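Long-range contacts in arylmalonate decarboxylase (Bordetella bronchiseptica, PDB 3IP8), which catalyses the decarboxylation of 2-aryl-2-methylmalonates to 2-arylpropionates, releasing carbon dioxide: residues T124-D129 with L186-L191; V13-G18 with T154-M159; V69-G74 with P100-S105; V117-L122 with S142-G147; R149-T154 with V168-R173. All coordinates share one frame; numbering follows the deposited sequence.

Overall arrangement
From the N terminus, the loop after strand 9-13 enters first, but its partner 154-159 comes 136 residues later, so contact 2 closes a long loop. Nested within it are contact 3, pairing strands 69-72 and 101-103 of one four-stranded parallel sheet, and contact 4, pairing strands 119-124 and 144-150 of the other. Contact 1 brings the end of strand 119-124 against that of strand 183-187 and crosses both contacts 2 and 4. Contact 5, where the chain leaving strand 144-150 meets helix 164-177, is nested inside contact 1 and shares Thr154 with contact 2. Contacts 1, 2 and 3 all touch the benzylphosphonate, which lies among the loops that follow strands of both sheets.

Contact 1 of 5, residues T124-D129 with L186-L191; sequences TAYIDD and LSCGGL. With B85 (benzylphosphonic acid), chain B.
The benzylphosphonate pocket is lined here by the ends of two adjacent parallel strands, where the phenol of Tyr126 meets the hydroxyl of Ser187. Tyr126 OH and Ser187 OG share a hydrogen bond of 2.9 Å, and the same phenol oxygen comes to 2.6 Å from phosphonate O10 in a weak bond. Gly189 N donates a nearly straight bond of 2.6 Å to phosphonate O9, so the ligand head is gripped from both segments. The phenol ring lies with one face over the carbonyl oxygen of Ser187, and its CE1 packs at 3.8 Å on Cys188 CB. That CB also rests on Ala125 CB at 3.6 Å. With SG anti to the backbone N (chi1 177°), the thiol of Cys188 reaches the ligand, its sulfur 3.5 Å from the methylene C7. Gly190 N donates to this sulfur from within the same turn. In the backbone, Ala125 N donates to Ser187 O, continuing the parallel pairing of Thr124 with Ser187. Leu134 of helix 128-140 packs on the side chains of Thr124 and Ser187, while Leu191 leans on Leu167 of helix 164-177.

Contact 2 of 5, residues V13-G18 with T154-M159; sequences VPPAAG and TGVEAM. With B85 (benzylphosphonic acid), chain B.
Two waters lie 2.7 Å from Glu157 OE2; the one that accepts from Ala17 N donates to it, while the other, which accepts from Ala16 N, is placed to do so. Each water is 3.0 Å from its backbone donor, Ala16 N or Ala17 N. The two loops line the phenyl end of the benzylphosphonate pocket: 13-18 follows strand 9-13 of one sheet, and 154-159 leads from strand 144-150 of the other toward helix 164-177. Both backbone donors belong to the type I turn from Pro15 to Gly18, so the carboxylate is joined to the turn through solvent, without a direct hydrogen bond across the contact. A bend at chi2 (79°) folds the Glu157 chain back until OE2 lies 3.6 Å from Pro15 CB.

Deeper in, the contact is apolar. Val156 CG1, anti to its own backbone N, meets Pro15 CG at 3.9 Å, the two side chains crossing at a slant. Around the ligand phenyl ring, Pro14 and Pro15 contribute from one loop, while Val156 and Met159 contribute from the other, so the aromatic group is bordered by side-chain carbon from both loops and by the carbonyl oxygen of Val156. Met159 CG also packs against Cys188 SG, joining this border to the thiol beside the ligand's methylene carbon. Among the ring contacts, Pro14 CG comes to 3.5 Å from ligand C4.

Contact 3 of 5, residues V69-G74 with P100-S105; sequences VVSLMG and PCTTMS. With B85 (benzylphosphonic acid), chain B.
Strands 69-72 and 101-103 run parallel, their axes 4.4 Å apart and inclined by 19°, with Val70, Ser71 and Leu72 paired to Cys101, Thr102 and Thr103. Four backbone hydrogen bonds alternate between them, ending with Met104 N donating to Leu72 O at 2.8 Å, so the ladder runs on into the first turn of helix 104-114.

Side chains alternate between the two faces of the sheet. On one face Thr102 CG2 sits 3.6 Å from Ser71 CB, while Thr102 OG1 bonds to Asp218. On the other, Cys101 SG lies 4.0 Å from Val70 CB, and Thr103 CG2 touches Leu72 CB more loosely. Thr103 OG1 caps the new helix by accepting from Thr106 N and has a second partner in Asn86.

Beyond the strands two methionines meet. Their side chains cross at about a right angle, and the methyl carbons Met73 CE and Met104 CE are only 3.5 Å apart, a tight fit. Met104 extends through chi2 and bends at chi3 (-88°), which turns CE toward Met73; its SD is 3.8 Å from phosphonate O9. Gly74 brings its CA to 3.2 Å from phosphonate O11, so the residues just past both strands form part of the ligand site. Strand 9-13 pairs with the far side of strand 69-72, helix 83-97 packs on Leu72, Cys101 and Thr103, and helix 211-223 packs on Met73 and Thr102.

Contact 4 of 5, residues V117-L122 with S142-G147; sequences VRRVAL and SLVPTG
Arg119 CB packs 3.7 Å from Thr146 CG2, and from there the side chain turns at chi3 (71°) to bring its guanidinium back over the same methyl. Thr146 CG2 lies 3.6 Å above the guanidinium plane, displaced toward the rim; NE, CZ and NH2 all approach it, while NH1 reaches Val144 CG1 at 3.9 Å. The charged end is held by a salt bridge from NH2 to Asp180. Arg118 uses the neighbouring valine branch: Val144 CG2 sits over the centre of its guanidinium, and Ser142 O lies near the plane at its edge. Each guanidinium thus rests a face on a methyl, Arg118 on Val144 and Arg119 on Thr146.

Beneath them the backbones pair in parallel. Val144 N binds Arg118 O, Val120 N binds Val144 O, and Thr146 N meets Val120 O at 2.9 Å from above the carbonyl plane. Leu122 N then donates to Gly147 O, the short strand axes being inclined by 46°. Thr146 OG1 has Ser181 as its principal partner. Leu143 CD2 tucks against Val117 O at 3.3 Å, and the Leu143 side chain packs on helices 104-114 and 128-140. The pairing completes the beta-alpha-beta unit of strand 119-124, helix 128-140 and strand 144-150, with strand 144-150 at the edge of the parallel sheet.

Contact 5 of 5, residues R149-T154 with V168-R173; sequences RSLGIT and VDLCVR
The guanidinium groups of Arg149 and Arg173 have their planes 39° apart and share a water at their edges, which lies in the plane of both. The contact packs helix 164-177 against strand 144-150, the edge strand of the parallel sheet, and the chain that leaves it. The shared water accepts from Arg149 NE at 3.0 Å and, weakly, from Arg173 NH1. A second water, also in the plane of the Arg173 group, takes a bond from NH2 and donates to Ser150 O at 2.8 Å. At a third part of that edge, Arg173 NE forms a salt bridge with Asp169 OD2, one turn earlier in the helix, at 2.8 Å; NE approaches this oxygen from above the carboxylate plane. The salt bridge and the water on NH2, with the weaker water on NH1, probably limit the rotation of the Arg173 head.

With Arg149 NE and Arg173 NH1 4.5 Å apart, the like charges probably repel, an effect that the bridging water and Asp169 would be expected to ease. Their chains cross at about a right angle, and Arg149 CD packs at 3.8 Å on Arg173 NH1. A bend at chi2 (-69°) lays the Arg149 chain against the helix, its CG beside the carbonyl group of Arg173.

Leu170 fills the buried side, with Ala123 of the neighbouring strand 119-124 packed against it. Its two methyls divide the work: CD2 lies 4.0 Å from Leu151 CG, while CD1 touches Leu151 CD2 at 3.9 Å and rests 3.7 Å from Arg149 O.

Contact 1 of 5, residues T124-D129 with L186-L191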
# COMPACT_ATOMS: atom_id res chain seq x y z
N THR A 124 4.41 6.80 -8.68
CA THR A 124 3.64 5.55 -8.77
C THR A 124 4.10 4.64 -9.88
O THR A 124 4.81 5.05 -10.81
CB THR A 124 2.13 5.78 -9.01
OG1 THR A 124 1.91 5.97 -10.42
CG2 THR A 124 1.58 6.99 -8.23
N ALA A 125 3.65 3.39 -9.82
CA ALA A 125 3.96 2.47 -10.89
C ALA A 125 2.94 2.49 -12.01
O ALA A 125 3.08 1.71 -12.94
CB ALA A 125 4.08 1.03 -10.35
N TYR A 126 1.94 3.38 -11.94
CA TYR A 126 0.69 3.15 -12.68
C TYR A 126 0.54 3.91 -13.98
O TYR A 126 1.26 4.88 -14.22
CB TYR A 126 -0.52 3.55 -11.84
CG TYR A 126 -0.57 3.04 -10.42
CD1 TYR A 126 -0.42 1.68 -10.14
CD2 TYR A 126 -0.85 3.90 -9.38
CE1 TYR A 126 -0.50 1.22 -8.80
CE2 TYR A 126 -0.93 3.45 -8.06
CZ TYR A 126 -0.75 2.11 -7.79
OH TYR A 126 -0.84 1.66 -6.49
N ILE A 127 -0.46 3.50 -14.76
CA ILE A 127 -0.91 4.28 -15.91
C ILE A 127 -1.76 5.44 -15.42
O ILE A 127 -2.21 5.46 -14.27
CB ILE A 127 -1.71 3.42 -16.92
CG1 ILE A 127 -2.92 2.81 -16.24
CG2 ILE A 127 -0.80 2.35 -17.50
CD1 ILE A 127 -3.90 2.19 -17.21
N ASP A 128 -1.99 6.42 -16.28
CA ASP A 128 -2.62 7.65 -15.80
C ASP A 128 -4.08 7.53 -15.36
O ASP A 128 -4.49 8.24 -14.45
CB ASP A 128 -2.41 8.82 -16.77
CG ASP A 128 -1.00 9.41 -16.65
OD1 ASP A 128 -0.45 9.43 -15.52
OD2 ASP A 128 -0.46 9.86 -17.68
N ASP A 129 -4.85 6.61 -15.93
CA ASP A 129 -6.22 6.47 -15.44
C ASP A 129 -6.19 6.15 -13.95
O ASP A 129 -6.98 6.69 -13.16
CB ASP A 129 -7.00 5.41 -16.21
CG ASP A 129 -8.45 5.26 -15.70
OD1 ASP A 129 -8.98 6.20 -15.04
OD2 ASP A 129 -9.07 4.21 -15.97
N LEU A 186 4.75 6.77 -2.47
CA LEU A 186 5.27 5.85 -3.48
C LEU A 186 4.27 4.69 -3.56
O LEU A 186 4.23 3.82 -2.68
CB LEU A 186 6.66 5.38 -3.05
CG LEU A 186 7.37 4.31 -3.88
CD1 LEU A 186 7.41 4.71 -5.36
CD2 LEU A 186 8.77 4.11 -3.33
N SER A 187 3.42 4.73 -4.58
CA SER A 187 2.29 3.84 -4.62
C SER A 187 2.50 2.70 -5.59
O SER A 187 2.83 2.92 -6.75
CB SER A 187 1.02 4.60 -5.01
OG SER A 187 -0.17 3.82 -4.75
N CYS A 188 2.27 1.50 -5.05
CA CYS A 188 2.17 0.19 -5.69
C CYS A 188 2.79 -0.85 -4.77
O CYS A 188 4.00 -0.84 -4.49
CB CYS A 188 2.76 0.11 -7.10
SG CYS A 188 2.66 -1.59 -7.71
N GLY A 189 1.93 -1.70 -4.25
CA GLY A 189 2.34 -2.67 -3.26
C GLY A 189 3.12 -3.83 -3.84
O GLY A 189 3.55 -4.69 -3.09
N GLY A 190 3.32 -3.85 -5.16
CA GLY A 190 4.13 -4.89 -5.77
C GLY A 190 5.58 -4.48 -5.89
O GLY A 190 6.46 -5.29 -6.18
N LEU A 191 5.85 -3.20 -5.65
CA LEU A 191 7.23 -2.72 -5.74
C LEU A 191 8.04 -3.13 -4.52
O LEU A 191 7.48 -3.22 -3.43
CB LEU A 191 7.25 -1.20 -5.84
CG LEU A 191 6.49 -0.57 -7.00
CD1 LEU A 191 6.43 0.93 -6.85
CD2 LEU A 191 7.19 -0.95 -8.30
C1 B85 B . 0.64 -4.91 -7.80
C2 B85 B . 1.29 -6.15 -7.51
C3 B85 B . 1.24 -6.67 -6.24
C4 B85 B . 0.55 -5.95 -5.15
C5 B85 B . -0.07 -4.74 -5.42
C6 B85 B . -0.02 -4.21 -6.75
C7 B85 B . -0.56 -2.85 -7.14
P8 B85 B . -1.52 -1.89 -5.90
O9 B85 B . -0.65 -1.52 -4.62
O10 B85 B . -2.14 -0.57 -6.58
O11 B85 B . -2.67 -2.74 -5.49

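Contact 2 of 5, residues V13-G18 with T154-M159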
# COMPACT_ATOMS: atom_id res chain seq x y z
N VAL A 13 -3.56 -10.57 -1.12
CA VAL A 13 -2.59 -9.95 -2.02
C VAL A 13 -3.05 -10.10 -3.47
O VAL A 13 -3.66 -11.09 -3.83
CB VAL A 13 -1.18 -10.56 -1.85
CG1 VAL A 13 -0.69 -10.33 -0.43
CG2 VAL A 13 -1.18 -12.07 -2.18
N PRO A 14 -2.74 -9.12 -4.32
CA PRO A 14 -3.16 -9.22 -5.72
C PRO A 14 -2.65 -10.43 -6.52
O PRO A 14 -3.46 -11.02 -7.22
CB PRO A 14 -2.70 -7.88 -6.32
CG PRO A 14 -2.85 -6.92 -5.15
CD PRO A 14 -2.36 -7.74 -3.95
N PRO A 15 -1.36 -10.80 -6.43
CA PRO A 15 -0.90 -11.89 -7.33
C PRO A 15 -1.47 -13.26 -7.02
O PRO A 15 -1.74 -13.58 -5.86
CB PRO A 15 0.62 -11.88 -7.14
CG PRO A 15 0.93 -10.48 -6.60
CD PRO A 15 -0.25 -10.20 -5.69
N ALA A 16 -1.64 -14.07 -8.07
CA ALA A 16 -2.18 -15.42 -7.95
C ALA A 16 -1.40 -16.26 -6.97
O ALA A 16 -1.99 -17.09 -6.25
CB ALA A 16 -2.23 -16.11 -9.32
N ALA A 17 -0.08 -16.07 -6.92
CA ALA A 17 0.75 -16.97 -6.13
C ALA A 17 0.41 -16.88 -4.64
O ALA A 17 0.64 -17.82 -3.89
CB ALA A 17 2.24 -16.69 -6.36
N GLY A 18 -0.15 -15.74 -4.22
CA GLY A 18 -0.56 -15.61 -2.83
C GLY A 18 0.56 -15.61 -1.80
O GLY A 18 0.40 -16.16 -0.71
N THR A 154 1.30 -1.98 -16.29
CA THR A 154 0.06 -2.69 -15.98
C THR A 154 0.27 -4.13 -15.53
O THR A 154 -0.67 -4.76 -15.08
CB THR A 154 -0.92 -2.70 -17.16
OG1 THR A 154 -0.27 -3.26 -18.32
CG2 THR A 154 -1.37 -1.30 -17.48
N GLY A 155 1.49 -4.64 -15.63
CA GLY A 155 1.78 -6.00 -15.20
C GLY A 155 1.74 -6.07 -13.68
O GLY A 155 2.20 -5.14 -13.01
N VAL A 156 1.20 -7.15 -13.15
CA VAL A 156 1.08 -7.35 -11.71
C VAL A 156 2.39 -7.92 -11.13
O VAL A 156 3.07 -7.28 -10.32
CB VAL A 156 -0.08 -8.30 -11.40
CG1 VAL A 156 -0.12 -8.63 -9.91
CG2 VAL A 156 -1.39 -7.68 -11.87
N GLU A 157 2.77 -9.10 -11.56
CA GLU A 157 4.00 -9.71 -11.09
C GLU A 157 5.23 -8.90 -11.54
O GLU A 157 6.27 -8.91 -10.87
CB GLU A 157 4.06 -11.17 -11.56
CG GLU A 157 3.10 -12.12 -10.83
CD GLU A 157 1.63 -12.06 -11.31
OE1 GLU A 157 1.32 -11.42 -12.35
OE2 GLU A 157 0.79 -12.68 -10.64
N ALA A 158 5.11 -8.21 -12.67
CA ALA A 158 6.17 -7.37 -13.22
C ALA A 158 6.67 -6.31 -12.23
O ALA A 158 7.83 -5.86 -12.28
CB ALA A 158 5.68 -6.69 -14.50
N MET A 159 5.80 -5.90 -11.31
CA MET A 159 6.16 -4.83 -10.36
C MET A 159 7.38 -5.17 -9.53
O MET A 159 8.20 -4.30 -9.21
CB MET A 159 4.96 -4.55 -9.43
CG MET A 159 3.73 -3.97 -10.11
SD MET A 159 4.06 -2.40 -10.94
CE MET A 159 2.39 -2.05 -11.53
C1 B85 B . 0.64 -4.91 -7.80
C2 B85 B . 1.29 -6.15 -7.51
C3 B85 B . 1.24 -6.67 -6.24
C4 B85 B . 0.55 -5.95 -5.15
C5 B85 B . -0.07 -4.74 -5.42
C6 B85 B . -0.02 -4.21 -6.75
C7 B85 B . -0.56 -2.85 -7.14
P8 B85 B . -1.52 -1.89 -5.90
O9 B85 B . -0.65 -1.52 -4.62
O10 B85 B . -2.14 -0.57 -6.58
O11 B85 B . -2.67 -2.74 -5.49
O HOH W 1 -1.94 -12.71 -10.72
O HOH W 2 1.55 -14.69 -8.99

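Contact 3 of 5, residues V69-G74 with P100-S105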
# COMPACT_ATOMS: atom_id res chain seq x y z
N VAL A 69 -6.39 -10.74 12.19
CA VAL A 69 -6.78 -9.51 11.49
C VAL A 69 -6.53 -9.76 10.02
O VAL A 69 -5.79 -10.65 9.65
CB VAL A 69 -5.98 -8.26 11.94
CG1 VAL A 69 -6.08 -8.04 13.46
CG2 VAL A 69 -4.55 -8.32 11.47
N VAL A 70 -7.18 -8.98 9.17
CA VAL A 70 -6.98 -9.12 7.74
C VAL A 70 -6.77 -7.76 7.08
O VAL A 70 -7.53 -6.82 7.33
CB VAL A 70 -8.19 -9.81 7.07
CG1 VAL A 70 -8.08 -9.72 5.53
CG2 VAL A 70 -8.27 -11.26 7.53
N SER A 71 -5.75 -7.65 6.24
CA SER A 71 -5.56 -6.47 5.43
C SER A 71 -5.68 -6.84 3.96
O SER A 71 -5.08 -7.81 3.50
CB SER A 71 -4.18 -5.84 5.65
OG SER A 71 -4.03 -4.76 4.72
N LEU A 72 -6.43 -6.04 3.22
CA LEU A 72 -6.42 -6.13 1.76
C LEU A 72 -5.23 -5.33 1.27
O LEU A 72 -5.25 -4.09 1.23
CB LEU A 72 -7.74 -5.58 1.19
CG LEU A 72 -7.72 -5.40 -0.33
CD1 LEU A 72 -7.53 -6.75 -1.00
CD2 LEU A 72 -9.03 -4.76 -0.80
N MET A 73 -4.16 -6.05 0.92
CA MET A 73 -2.88 -5.44 0.59
C MET A 73 -2.80 -5.08 -0.90
O MET A 73 -1.92 -5.53 -1.63
CB MET A 73 -1.75 -6.38 1.03
CG MET A 73 -1.70 -6.51 2.56
SD MET A 73 -0.89 -5.07 3.34
CE MET A 73 0.84 -5.36 2.89
N GLY A 74 -3.75 -4.26 -1.32
CA GLY A 74 -3.73 -3.70 -2.66
C GLY A 74 -4.16 -2.25 -2.56
O GLY A 74 -5.20 -1.99 -1.97
N PRO A 100 -10.98 -7.61 12.98
CA PRO A 100 -10.53 -6.27 12.56
C PRO A 100 -9.94 -6.38 11.14
O PRO A 100 -9.10 -7.26 10.89
CB PRO A 100 -9.44 -5.92 13.58
CG PRO A 100 -9.69 -6.84 14.74
CD PRO A 100 -10.23 -8.10 14.14
N CYS A 101 -10.39 -5.51 10.24
CA CYS A 101 -9.90 -5.49 8.86
C CYS A 101 -9.47 -4.10 8.42
O CYS A 101 -9.92 -3.09 8.97
CB CYS A 101 -10.98 -6.02 7.90
SG CYS A 101 -11.46 -7.72 8.22
N THR A 102 -8.63 -4.05 7.39
CA THR A 102 -8.09 -2.80 6.89
C THR A 102 -7.73 -2.98 5.42
O THR A 102 -7.90 -4.08 4.88
CB THR A 102 -6.89 -2.32 7.73
OG1 THR A 102 -6.54 -0.99 7.35
CG2 THR A 102 -5.69 -3.22 7.53
N THR A 103 -7.29 -1.93 4.77
CA THR A 103 -6.82 -1.99 3.38
C THR A 103 -5.52 -1.21 3.24
O THR A 103 -5.20 -0.36 4.06
CB THR A 103 -7.81 -1.36 2.36
OG1 THR A 103 -7.82 0.08 2.49
CG2 THR A 103 -9.21 -1.90 2.56
N MET A 104 -4.83 -1.46 2.14
CA MET A 104 -3.59 -0.73 1.87
C MET A 104 -3.85 0.76 1.56
O MET A 104 -2.97 1.61 1.83
CB MET A 104 -2.87 -1.45 0.72
CG MET A 104 -1.49 -0.92 0.40
SD MET A 104 -0.66 -1.99 -0.81
CE MET A 104 0.12 -3.15 0.29
N SER A 105 -5.03 1.12 1.03
CA SER A 105 -5.32 2.53 0.82
C SER A 105 -5.48 3.21 2.17
O SER A 105 -5.01 4.32 2.36
CB SER A 105 -6.59 2.68 -0.04
OG SER A 105 -6.26 2.49 -1.42
C1 B85 B . 0.64 -4.91 -7.80
C2 B85 B . 1.29 -6.15 -7.51
C3 B85 B . 1.24 -6.67 -6.24
C4 B85 B . 0.55 -5.95 -5.15
C5 B85 B . -0.07 -4.74 -5.42
C6 B85 B . -0.02 -4.21 -6.75
C7 B85 B . -0.56 -2.85 -7.14
P8 B85 B . -1.52 -1.89 -5.90
O9 B85 B . -0.65 -1.52 -4.62
O10 B85 B . -2.14 -0.57 -6.58
O11 B85 B . -2.67 -2.74 -5.49

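Contact 4 of 5, residues V117-L122 with S142-G147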
# COMPACT_ATOMS: atom_id res chain seq x y z
N VAL A 117 1.75 14.77 6.67
CA VAL A 117 1.86 15.14 5.26
C VAL A 117 0.50 15.59 4.72
O VAL A 117 -0.46 14.82 4.73
CB VAL A 117 2.36 13.94 4.42
CG1 VAL A 117 2.26 14.24 2.92
CG2 VAL A 117 3.80 13.54 4.83
N ARG A 118 0.41 16.84 4.27
CA ARG A 118 -0.83 17.33 3.66
C ARG A 118 -0.67 17.49 2.15
O ARG A 118 -1.49 17.02 1.38
CB ARG A 118 -1.29 18.65 4.26
CG ARG A 118 -2.77 18.92 3.91
CD ARG A 118 -3.09 20.38 3.70
NE ARG A 118 -4.46 20.57 3.22
CZ ARG A 118 -4.92 21.69 2.67
NH1 ARG A 118 -4.12 22.74 2.51
NH2 ARG A 118 -6.18 21.76 2.27
N ARG A 119 0.40 18.16 1.74
CA ARG A 119 0.72 18.29 0.32
C ARG A 119 1.62 17.11 -0.03
O ARG A 119 2.69 16.95 0.56
CB ARG A 119 1.45 19.61 0.06
CG ARG A 119 0.54 20.81 0.25
CD ARG A 119 1.28 22.12 0.04
NE ARG A 119 1.63 22.35 -1.35
CZ ARG A 119 0.77 22.73 -2.29
NH1 ARG A 119 -0.51 22.91 -1.99
NH2 ARG A 119 1.19 22.92 -3.54
N VAL A 120 1.14 16.26 -0.94
CA VAL A 120 1.79 14.98 -1.21
C VAL A 120 2.15 14.81 -2.69
O VAL A 120 1.29 14.92 -3.56
CB VAL A 120 0.92 13.79 -0.71
CG1 VAL A 120 -0.43 13.75 -1.41
CG2 VAL A 120 1.73 12.47 -0.89
N ALA A 121 3.43 14.55 -2.97
CA ALA A 121 3.88 14.29 -4.33
C ALA A 121 3.64 12.82 -4.62
O ALA A 121 3.91 11.99 -3.76
CB ALA A 121 5.37 14.65 -4.49
N LEU A 122 3.18 12.50 -5.82
CA LEU A 122 2.85 11.11 -6.15
C LEU A 122 3.93 10.50 -7.03
O LEU A 122 4.27 11.04 -8.09
CB LEU A 122 1.50 11.01 -6.87
CG LEU A 122 0.30 11.70 -6.23
CD1 LEU A 122 -0.93 11.37 -7.04
CD2 LEU A 122 0.13 11.30 -4.76
N SER A 142 -8.94 14.70 2.15
CA SER A 142 -8.37 15.95 2.68
C SER A 142 -6.88 16.15 2.45
O SER A 142 -6.25 16.98 3.11
CB SER A 142 -8.65 16.10 4.18
OG SER A 142 -10.02 15.84 4.49
N LEU A 143 -6.31 15.39 1.52
CA LEU A 143 -4.92 15.60 1.15
C LEU A 143 -4.84 16.35 -0.17
O LEU A 143 -5.85 16.45 -0.89
CB LEU A 143 -4.19 14.26 1.04
CG LEU A 143 -4.16 13.48 2.36
CD1 LEU A 143 -3.58 12.09 2.13
CD2 LEU A 143 -3.38 14.23 3.43
N VAL A 144 -3.68 16.92 -0.46
CA VAL A 144 -3.49 17.72 -1.65
C VAL A 144 -2.38 17.16 -2.52
O VAL A 144 -1.20 17.40 -2.25
CB VAL A 144 -3.16 19.20 -1.32
CG1 VAL A 144 -3.03 20.01 -2.61
CG2 VAL A 144 -4.20 19.80 -0.41
N PRO A 145 -2.75 16.44 -3.58
CA PRO A 145 -1.71 15.91 -4.47
C PRO A 145 -1.06 17.05 -5.23
O PRO A 145 -1.76 17.94 -5.72
CB PRO A 145 -2.50 14.97 -5.41
CG PRO A 145 -3.76 14.68 -4.69
CD PRO A 145 -4.09 15.94 -3.93
N THR A 146 0.26 17.04 -5.33
CA THR A 146 0.97 18.21 -5.85
C THR A 146 1.54 18.00 -7.23
O THR A 146 1.91 18.96 -7.92
CB THR A 146 2.13 18.60 -4.94
OG1 THR A 146 2.95 17.45 -4.70
CG2 THR A 146 1.60 19.13 -3.62
N GLY A 147 1.62 16.76 -7.65
CA GLY A 147 2.23 16.44 -8.92
C GLY A 147 2.43 14.95 -8.90
O GLY A 147 2.16 14.28 -7.90

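Contact 5 of 5, residues R149-T154 with V168-R173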
# COMPACT_ATOMS: atom_id res chain seq x y z
N ARG A 149 4.70 11.63 -10.93
CA ARG A 149 5.51 10.95 -11.93
C ARG A 149 5.23 9.46 -11.79
O ARG A 149 4.98 8.97 -10.69
CB ARG A 149 7.00 11.25 -11.73
CG ARG A 149 7.35 12.72 -11.93
CD ARG A 149 7.20 13.14 -13.40
NE ARG A 149 7.65 14.53 -13.64
CZ ARG A 149 6.90 15.62 -13.52
NH1 ARG A 149 5.63 15.53 -13.13
NH2 ARG A 149 7.42 16.81 -13.78
N SER A 150 5.21 8.75 -12.90
CA SER A 150 4.80 7.36 -12.87
C SER A 150 5.48 6.49 -13.91
O SER A 150 6.03 6.98 -14.91
CB SER A 150 3.29 7.24 -13.02
OG SER A 150 2.88 7.68 -14.31
N LEU A 151 5.40 5.18 -13.68
CA LEU A 151 6.07 4.21 -14.55
C LEU A 151 5.19 3.64 -15.66
O LEU A 151 5.71 3.10 -16.64
CB LEU A 151 6.65 3.04 -13.73
CG LEU A 151 7.67 3.44 -12.65
CD1 LEU A 151 8.10 2.23 -11.81
CD2 LEU A 151 8.88 4.20 -13.25
N GLY A 152 3.87 3.76 -15.51
CA GLY A 152 2.95 3.30 -16.54
C GLY A 152 2.91 1.79 -16.77
O GLY A 152 2.79 1.34 -17.91
N ILE A 153 3.06 1.02 -15.70
CA ILE A 153 3.14 -0.44 -15.78
C ILE A 153 1.77 -1.03 -15.47
O ILE A 153 1.14 -0.65 -14.47
CB ILE A 153 4.18 -0.99 -14.77
CG1 ILE A 153 5.59 -0.52 -15.15
CG2 ILE A 153 4.14 -2.53 -14.69
CD1 ILE A 153 6.61 -0.70 -14.02
N THR A 154 1.30 -1.98 -16.29
CA THR A 154 0.06 -2.69 -15.98
C THR A 154 0.27 -4.13 -15.53
O THR A 154 -0.67 -4.76 -15.08
CB THR A 154 -0.92 -2.70 -17.16
OG1 THR A 154 -0.27 -3.26 -18.32
CG2 THR A 154 -1.37 -1.30 -17.48
N VAL A 168 14.20 5.19 -6.66
CA VAL A 168 14.76 6.40 -6.10
C VAL A 168 14.60 7.55 -7.09
O VAL A 168 14.12 8.62 -6.74
CB VAL A 168 16.23 6.22 -5.76
CG1 VAL A 168 16.84 7.54 -5.35
CG2 VAL A 168 16.37 5.25 -4.60
N ASP A 169 14.97 7.31 -8.35
CA ASP A 169 14.86 8.35 -9.37
C ASP A 169 13.40 8.79 -9.54
O ASP A 169 13.10 9.98 -9.69
CB ASP A 169 15.43 7.87 -10.71
CG ASP A 169 15.20 8.86 -11.83
OD1 ASP A 169 15.89 9.91 -11.82
OD2 ASP A 169 14.35 8.62 -12.72
N LEU A 170 12.48 7.84 -9.50
CA LEU A 170 11.07 8.20 -9.60
C LEU A 170 10.60 9.15 -8.48
O LEU A 170 9.91 10.15 -8.74
CB LEU A 170 10.22 6.93 -9.60
CG LEU A 170 8.69 7.08 -9.76
CD1 LEU A 170 8.34 7.45 -11.18
CD2 LEU A 170 8.01 5.76 -9.39
N CYS A 171 10.94 8.83 -7.24
CA CYS A 171 10.57 9.66 -6.09
C CYS A 171 11.22 11.03 -6.18
O CYS A 171 10.56 12.05 -5.92
CB CYS A 171 11.01 8.98 -4.79
SG CYS A 171 10.06 7.52 -4.38
N VAL A 172 12.49 11.06 -6.54
CA VAL A 172 13.21 12.32 -6.68
C VAL A 172 12.55 13.21 -7.76
O VAL A 172 12.31 14.40 -7.54
CB VAL A 172 14.70 12.08 -6.98
CG1 VAL A 172 15.38 13.39 -7.36
CG2 VAL A 172 15.37 11.45 -5.75
N ARG A 173 12.26 12.63 -8.92
CA ARG A 173 11.57 13.39 -9.97
C ARG A 173 10.18 13.92 -9.57
O ARG A 173 9.81 15.04 -9.91
CB ARG A 173 11.47 12.59 -11.26
CG ARG A 173 12.81 12.39 -11.93
CD ARG A 173 12.70 11.81 -13.34
NE ARG A 173 12.24 10.42 -13.34
CZ ARG A 173 11.05 10.01 -13.78
NH1 ARG A 173 10.19 10.91 -14.26
NH2 ARG A 173 10.72 8.72 -13.72
O HOH W 3 10.54 14.19 -14.40
O HOH W 4 8.47 8.38 -15.17